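Local coordinates for protein bacterioferritin (PDB 1JGC) that probably stores iron, oxidising ferrous ions with dioxygen at a ferroxidase centre and depositing the ferric mineral inside a 24-subunit, heme-containing shell, at residues E94-R105 and F120-V131. Residues are numbered along the deposited sequence; the frame is centred on the assembly and turned at random.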
# COMPACT_ATOMS: atom_id res chain seq x y z
N GLU A 94 -46.10 6.53 -26.48
CA GLU A 94 -45.78 5.14 -26.18
C GLU A 94 -46.85 4.22 -26.71
O GLU A 94 -46.55 3.17 -27.30
CB GLU A 94 -45.66 4.93 -24.67
CG GLU A 94 -44.57 5.76 -24.03
CD GLU A 94 -43.20 5.19 -24.26
OE1 GLU A 94 -43.03 4.36 -25.19
OE2 GLU A 94 -42.28 5.60 -23.52
N HIS A 95 -48.11 4.61 -26.51
CA HIS A 95 -49.24 3.80 -26.96
C HIS A 95 -49.22 3.63 -28.48
O HIS A 95 -49.49 2.54 -28.98
CB HIS A 95 -50.55 4.44 -26.48
CG HIS A 95 -50.85 4.16 -25.03
ND1 HIS A 95 -51.53 5.06 -24.23
CD2 HIS A 95 -50.59 3.08 -24.26
CE1 HIS A 95 -51.68 4.54 -23.02
NE2 HIS A 95 -51.11 3.35 -23.01
N ASP A 96 -48.90 4.70 -29.21
CA ASP A 96 -48.83 4.60 -30.66
C ASP A 96 -47.71 3.65 -31.04
O ASP A 96 -47.88 2.79 -31.91
CB ASP A 96 -48.57 5.96 -31.30
CG ASP A 96 -49.76 6.88 -31.20
OD1 ASP A 96 -50.87 6.39 -30.86
OD2 ASP A 96 -49.58 8.10 -31.47
N ALA A 97 -46.55 3.79 -30.39
CA ALA A 97 -45.41 2.93 -30.67
C ALA A 97 -45.73 1.46 -30.37
O ALA A 97 -45.44 0.59 -31.19
CB ALA A 97 -44.17 3.38 -29.87
N LEU A 98 -46.33 1.19 -29.22
CA LEU A 98 -46.68 -0.19 -28.89
C LEU A 98 -47.62 -0.80 -29.95
O LEU A 98 -47.48 -1.96 -30.35
CB LEU A 98 -47.34 -0.27 -27.51
CG LEU A 98 -46.40 -0.29 -26.31
CD1 LEU A 98 -47.21 -0.09 -25.03
CD2 LEU A 98 -45.65 -1.61 -26.26
N LYS A 99 -48.57 0.01 -30.39
CA LYS A 99 -49.53 -0.42 -31.39
C LYS A 99 -48.75 -0.86 -32.62
O LYS A 99 -48.95 -1.97 -33.12
CB LYS A 99 -50.45 0.76 -31.74
CG LYS A 99 -51.55 0.44 -32.73
CD LYS A 99 -52.44 1.66 -32.94
CE LYS A 99 -53.60 1.37 -33.91
NZ LYS A 99 -53.14 1.08 -35.31
N LEU A 100 -47.86 -0.00 -33.08
CA LEU A 100 -47.05 -0.30 -34.25
C LEU A 100 -46.15 -1.52 -34.08
O LEU A 100 -46.02 -2.33 -35.00
CB LEU A 100 -46.19 0.91 -34.62
CG LEU A 100 -45.09 0.66 -35.66
CD1 LEU A 100 -45.72 0.21 -36.96
CD2 LEU A 100 -44.28 1.93 -35.87
N TYR A 101 -45.54 -1.65 -32.90
CA TYR A 101 -44.63 -2.77 -32.66
C TYR A 101 -45.34 -4.11 -32.59
O TYR A 101 -44.80 -5.12 -33.05
CB TYR A 101 -43.83 -2.57 -31.37
CG TYR A 101 -42.96 -1.34 -31.34
CD1 TYR A 101 -42.49 -0.75 -32.51
CD2 TYR A 101 -42.57 -0.77 -30.13
CE1 TYR A 101 -41.65 0.37 -32.48
CE2 TYR A 101 -41.73 0.34 -30.07
CZ TYR A 101 -41.28 0.91 -31.25
OH TYR A 101 -40.44 1.99 -31.18
N ARG A 102 -46.53 -4.15 -32.00
CA ARG A 102 -47.28 -5.39 -31.90
C ARG A 102 -47.68 -5.89 -33.29
O ARG A 102 -47.74 -7.10 -33.56
CB ARG A 102 -48.51 -5.18 -31.03
CG ARG A 102 -48.15 -4.90 -29.59
CD ARG A 102 -49.34 -4.67 -28.71
NE ARG A 102 -48.93 -4.66 -27.31
CZ ARG A 102 -49.31 -3.75 -26.42
NH1 ARG A 102 -50.12 -2.77 -26.78
NH2 ARG A 102 -48.87 -3.81 -25.17
N GLU A 103 -47.93 -4.93 -34.17
CA GLU A 103 -48.33 -5.19 -35.55
C GLU A 103 -47.13 -5.75 -36.31
O GLU A 103 -47.20 -6.82 -36.93
CB GLU A 103 -48.78 -3.88 -36.16
CG GLU A 103 -49.74 -3.98 -37.31
CD GLU A 103 -50.14 -2.59 -37.80
OE1 GLU A 103 -50.62 -1.78 -36.96
OE2 GLU A 103 -49.98 -2.34 -39.02
N ALA A 104 -46.01 -5.02 -36.26
CA ALA A 104 -44.80 -5.45 -36.94
C ALA A 104 -44.39 -6.82 -36.42
O ALA A 104 -44.05 -7.72 -37.18
CB ALA A 104 -43.68 -4.44 -36.70
N ARG A 105 -44.44 -6.96 -35.11
CA ARG A 105 -44.07 -8.21 -34.46
C ARG A 105 -44.88 -9.39 -35.02
O ARG A 105 -44.31 -10.43 -35.37
CB ARG A 105 -44.24 -8.04 -32.94
CG ARG A 105 -43.87 -9.23 -32.13
CD ARG A 105 -45.09 -10.08 -31.93
NE ARG A 105 -44.73 -11.41 -31.51
CZ ARG A 105 -45.42 -12.49 -31.83
NH1 ARG A 105 -46.52 -12.38 -32.57
NH2 ARG A 105 -45.01 -13.68 -31.42
N PHE A 120 -38.69 -6.78 -32.02
CA PHE A 120 -39.95 -6.12 -31.69
C PHE A 120 -40.49 -6.57 -30.34
O PHE A 120 -41.17 -5.80 -29.65
CB PHE A 120 -40.99 -6.34 -32.79
CG PHE A 120 -40.74 -5.51 -34.02
CD1 PHE A 120 -40.83 -4.13 -33.98
CD2 PHE A 120 -40.39 -6.12 -35.22
CE1 PHE A 120 -40.57 -3.35 -35.10
CE2 PHE A 120 -40.14 -5.35 -36.36
CZ PHE A 120 -40.23 -3.96 -36.29
N GLU A 121 -40.19 -7.80 -29.93
CA GLU A 121 -40.66 -8.25 -28.63
C GLU A 121 -39.82 -7.53 -27.57
O GLU A 121 -40.31 -7.20 -26.48
CB GLU A 121 -40.52 -9.77 -28.47
CG GLU A 121 -41.35 -10.54 -29.47
CD GLU A 121 -41.89 -11.84 -28.90
OE1 GLU A 121 -41.39 -12.29 -27.85
OE2 GLU A 121 -42.82 -12.42 -29.50
N SER A 122 -38.57 -7.26 -27.91
CA SER A 122 -37.69 -6.55 -26.99
C SER A 122 -38.17 -5.09 -26.89
O SER A 122 -38.26 -4.53 -25.79
CB SER A 122 -36.25 -6.62 -27.48
OG SER A 122 -35.41 -5.77 -26.72
N LEU A 123 -38.49 -4.48 -28.03
CA LEU A 123 -38.98 -3.11 -28.01
C LEU A 123 -40.31 -3.01 -27.26
O LEU A 123 -40.52 -2.10 -26.46
CB LEU A 123 -39.15 -2.59 -29.44
CG LEU A 123 -37.87 -2.35 -30.24
CD1 LEU A 123 -38.22 -1.98 -31.68
CD2 LEU A 123 -37.05 -1.23 -29.59
N ILE A 124 -41.21 -3.96 -27.52
CA ILE A 124 -42.51 -3.98 -26.85
C ILE A 124 -42.29 -4.05 -25.35
O ILE A 124 -42.93 -3.33 -24.59
CB ILE A 124 -43.37 -5.19 -27.31
CG1 ILE A 124 -43.86 -4.96 -28.74
CG2 ILE A 124 -44.55 -5.41 -26.36
CD1 ILE A 124 -44.56 -6.16 -29.35
N THR A 125 -41.36 -4.91 -24.93
CA THR A 125 -41.06 -5.06 -23.51
C THR A 125 -40.53 -3.76 -22.90
O THR A 125 -40.96 -3.36 -21.82
CB THR A 125 -40.04 -6.19 -23.26
OG1 THR A 125 -40.55 -7.41 -23.81
CG2 THR A 125 -39.83 -6.39 -21.77
N ASP A 126 -39.61 -3.08 -23.58
CA ASP A 126 -39.08 -1.82 -23.07
C ASP A 126 -40.17 -0.75 -23.00
O ASP A 126 -40.28 -0.01 -22.02
CB ASP A 126 -37.94 -1.29 -23.94
CG ASP A 126 -36.72 -2.18 -23.93
OD1 ASP A 126 -36.49 -2.90 -22.93
OD2 ASP A 126 -35.96 -2.14 -24.93
N GLU A 127 -40.98 -0.65 -24.05
CA GLU A 127 -42.03 0.35 -24.06
C GLU A 127 -43.08 0.10 -22.97
O GLU A 127 -43.59 1.05 -22.38
CB GLU A 127 -42.68 0.43 -25.45
CG GLU A 127 -42.40 1.76 -26.19
CD GLU A 127 -40.91 2.00 -26.52
OE1 GLU A 127 -40.07 2.09 -25.59
OE2 GLU A 127 -40.58 2.12 -27.73
N GLU A 128 -43.39 -1.15 -22.68
CA GLU A 128 -44.36 -1.41 -21.62
C GLU A 128 -43.72 -0.96 -20.31
O GLU A 128 -44.42 -0.53 -19.38
CB GLU A 128 -44.77 -2.89 -21.59
CG GLU A 128 -45.89 -3.20 -22.59
CD GLU A 128 -46.61 -4.52 -22.33
OE1 GLU A 128 -46.74 -4.95 -21.16
OE2 GLU A 128 -47.09 -5.13 -23.31
N GLY A 129 -42.39 -1.02 -20.25
CA GLY A 129 -41.68 -0.58 -19.07
C GLY A 129 -41.86 0.93 -18.87
O GLY A 129 -42.15 1.38 -17.75
N HIS A 130 -41.70 1.70 -19.95
CA HIS A 130 -41.88 3.15 -19.88
C HIS A 130 -43.34 3.48 -19.54
O HIS A 130 -43.61 4.39 -18.77
CB HIS A 130 -41.52 3.80 -21.22
CG HIS A 130 -40.06 3.74 -21.55
ND1 HIS A 130 -39.57 3.94 -22.82
CD2 HIS A 130 -38.97 3.54 -20.76
CE1 HIS A 130 -38.25 3.85 -22.81
NE2 HIS A 130 -37.86 3.61 -21.56
N VAL A 131 -44.28 2.74 -20.12
CA VAL A 131 -45.69 2.98 -19.86
C VAL A 131 -45.96 2.79 -18.37
O VAL A 131 -46.63 3.60 -17.74
CB VAL A 131 -46.60 2.00 -20.66
CG1 VAL A 131 -48.04 2.13 -20.19
CG2 VAL A 131 -46.52 2.31 -22.13
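Helix segments 94-105 and 120-131 pack roughly antiparallel (157°), their axes 9.1 Å apart at closest, with Leu98 beside Ile124 and Arg105 beside Phe120. Packing is knobs-into-holes: Leu98 sits among Ile124, Glu127, Glu128 and Val131, and Ile124 among Leu98, Tyr101, Arg102 and Arg105. Leu123 CB lies over one face of the Tyr101 ring, a CH-pi contact. Glu127 OE2 reaches the ring edge in plane, 3.5 Å from Tyr101 OH in a weak hydrogen bond. Ala104 CB stands over the centre of the Phe120 ring, 3.6 Å from its centroid. Two salt bridges join the helices. A bend at chi2 (-91°) helps bring the Arg105 guanidinium side-on to Glu121. Arg105 NE and NH2 both bond to Glu121 OE2, NE at 3.0 Å. The straight Arg102 chain carries NH2 to 2.9 Å from Glu128 OE2, above the carboxylate plane. Glu94, Glu127 and His130 are assigned as iron ligands of the ferroxidase site, metal-free in this crystal. His130 NE2 bonds Glu50, while ND1 makes a weak bond to Glu94 OE2. Glu121 and Glu128 also pair with Lys117 and Arg61 of a second subunit. In the four-helix bundle, helix 5-34 packs on Tyr101, Ala104 and Phe120, while helix 38-64 covers Leu123, Glu127 and His130.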